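Local coordinates for protein endo-1,4-beta-xylanase D (Paenibacillus polymyxa, PDB 1W0N) that probably binds xylan through a calcium-dependent family 36 carbohydrate-binding module, the part described here, of an enzyme named as an endo-1,4-beta-xylanase, at residues Q50-N54 and S55-I59. Numbering follows the deposited sequence. Where two conformers were deposited one is given.
Sequences QYFAN and STHNI. With SO4 (sulfate ion), chain D.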
loop_
_atom_site.group_PDB
_atom_site.type_symbol
_atom_site.label_atom_id
_atom_site.label_comp_id
_atom_site.label_asym_id
_atom_site.label_seq_id
_atom_site.Cartn_x
_atom_site.Cartn_y
_atom_site.Cartn_z
ATOM N N GLN A 50 -2.046 -13.227 0.051
ATOM C CA GLN A 50 -2.421 -13.380 1.442
ATOM C C GLN A 50 -3.573 -14.362 1.565
ATOM O O GLN A 50 -4.598 -14.198 0.908
ATOM C CB GLN A 50 -2.844 -12.024 2.005
ATOM C CG GLN A 50 -3.332 -12.021 3.454
ATOM C CD GLN A 50 -2.223 -12.389 4.435
ATOM O OE1 GLN A 50 -1.179 -11.709 4.484
ATOM N NE2 GLN A 50 -2.453 -13.410 5.233
ATOM N N TYR A 51 -3.452 -15.330 2.489
ATOM C CA TYR A 51 -4.565 -16.206 2.817
ATOM C C TYR A 51 -5.398 -15.572 3.914
ATOM O O TYR A 51 -4.865 -15.128 4.937
ATOM C CB TYR A 51 -4.049 -17.576 3.287
ATOM C CG TYR A 51 -5.212 -18.441 3.768
ATOM C CD1 TYR A 51 -6.089 -19.095 2.928
ATOM C CD2 TYR A 51 -5.486 -18.503 5.161
ATOM C CE1 TYR A 51 -7.179 -19.786 3.402
ATOM C CE2 TYR A 51 -6.625 -19.187 5.640
ATOM C CZ TYR A 51 -7.466 -19.822 4.770
ATOM O OH TYR A 51 -8.569 -20.482 5.205
ATOM N N PHE A 52 -6.723 -15.552 3.728
ATOM C CA PHE A 52 -7.655 -15.047 4.715
ATOM C C PHE A 52 -8.651 -16.117 5.149
ATOM O O PHE A 52 -9.304 -16.750 4.310
ATOM C CB PHE A 52 -8.488 -13.904 4.130
ATOM C CG PHE A 52 -7.709 -12.654 3.847
ATOM C CD1 PHE A 52 -7.139 -11.912 4.867
ATOM C CD2 PHE A 52 -7.649 -12.167 2.545
ATOM C CE1 PHE A 52 -6.522 -10.714 4.627
ATOM C CE2 PHE A 52 -7.010 -10.958 2.298
ATOM C CZ PHE A 52 -6.449 -10.233 3.318
ATOM N N ALA A 53 -8.829 -16.259 6.451
ATOM C CA ALA A 53 -9.939 -17.043 7.004
ATOM C C ALA A 53 -11.198 -16.190 7.192
ATOM O O ALA A 53 -12.313 -16.681 7.047
ATOM C CB ALA A 53 -9.550 -17.660 8.336
ATOM N N ASN A 54 -11.036 -14.897 7.487
ATOM C CA ASN A 54 -12.140 -13.993 7.766
ATOM C C ASN A 54 -12.354 -13.071 6.580
ATOM O O ASN A 54 -11.412 -12.666 5.906
ATOM C CB ASN A 54 -11.827 -13.131 8.974
ATOM C CG ASN A 54 -13.106 -12.640 9.681
ATOM O OD1 ASN A 54 -13.874 -11.823 9.101
ATOM N ND2 ASN A 54 -13.340 -13.072 10.890
ATOM N N SER A 55 -13.625 -12.687 6.360
ATOM C CA SER A 55 -13.975 -11.781 5.272
ATOM C C SER A 55 -13.816 -10.292 5.584
ATOM O O SER A 55 -13.918 -9.513 4.636
ATOM C CB SER A 55 -15.403 -12.068 4.825
ATOM O OG SER A 55 -16.299 -12.069 5.927
ATOM N N THR A 56 -13.566 -9.889 6.821
ATOM C CA THR A 56 -13.435 -8.458 7.117
ATOM C C THR A 56 -12.214 -8.191 7.988
ATOM O O THR A 56 -11.984 -8.867 8.991
ATOM C CB THR A 56 -14.697 -7.910 7.784
ATOM O OG1 THR A 56 -15.770 -7.936 6.825
ATOM C CG2 THR A 56 -14.574 -6.453 8.182
ATOM N N HIS A 57 -11.456 -7.155 7.599
ATOM C CA HIS A 57 -10.273 -6.730 8.322
ATOM C C HIS A 57 -10.186 -5.214 8.402
ATOM O O HIS A 57 -10.723 -4.491 7.578
ATOM C CB HIS A 57 -8.984 -7.202 7.616
ATOM C CG HIS A 57 -8.808 -8.680 7.687
ATOM N ND1 HIS A 57 -9.493 -9.533 6.862
ATOM C CD2 HIS A 57 -8.097 -9.429 8.559
ATOM C CE1 HIS A 57 -9.198 -10.769 7.227
ATOM N NE2 HIS A 57 -8.360 -10.746 8.237
ATOM N N ASN A 58 -9.423 -4.773 9.415
ATOM C CA ASN A 58 -8.848 -3.445 9.436
ATOM C C ASN A 58 -7.471 -3.532 8.810
ATOM O O ASN A 58 -6.732 -4.503 9.022
ATOM C CB ASN A 58 -8.727 -2.946 10.876
ATOM C CG ASN A 58 -10.038 -2.940 11.613
ATOM O OD1 ASN A 58 -10.137 -3.459 12.771
ATOM N ND2 ASN A 58 -11.023 -2.389 11.023
ATOM N N ILE A 59 -7.128 -2.525 7.991
ATOM C CA ILE A 59 -5.884 -2.553 7.256
ATOM C C ILE A 59 -5.161 -1.225 7.457
ATOM O O ILE A 59 -5.728 -0.168 7.175
ATOM C CB ILE A 59 -6.096 -2.785 5.766
ATOM C CG1 ILE A 59 -7.021 -3.972 5.491
ATOM C CG2 ILE A 59 -4.760 -3.029 5.086
ATOM C CD1 ILE A 59 -8.269 -3.617 4.861
HETATM S S SO4 D . -7.919 -13.877 8.374
HETATM O O1 SO4 D . -7.873 -14.144 9.731
HETATM O O2 SO4 D . -9.215 -13.645 7.950
HETATM O O3 SO4 D . -6.954 -12.808 8.062
HETATM O O4 SO4 D . -7.370 -15.205 7.973
#
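Phe-52 and His-57 form the tightly packed side of this turn. Both are buried. They make an oblique aromatic pair, centroids 4.8 Å apart and planes inclined at 41°. The closest approach is Phe-52 CD1 to His-57 CE1, 3.3 Å. CE1 of Phe-52 sits over one face of the imidazole, near its rim. In both residues CG lies anti to the carbonyl carbon (chi1 -68° in Phe-52, -69° in His-57), which turns both rings into the same space inside the turn. His-57 ND1 hydrogen-bonds to NE2 of His-102, whose ring also meets both aromatics. Replacing His-57 by alanine is likely to leave His-102 NE2 without this partner and to open a gap beside Phe-52. The looser, exposed side is Asn-54. In the conformer given, its OD1 accepts the backbone N-H of Thr-56 at 3.0 Å, on a lone pair in the carbonyl plane. Thr-56 OG1 is hydrogen-bonded to OG1 of Thr-101. A sulfate, probably from the crystallisation liquor, lies doubtfully close to Ala-53 N, Asn-54 N and His-57 NE2; the His-57 bond is also weak. The contact is a tight loop with an Asx turn in that conformer, joining strands 45-52 and 56-65 of the two different sheets of a beta-sandwich, as in related carbohydrate-binding modules.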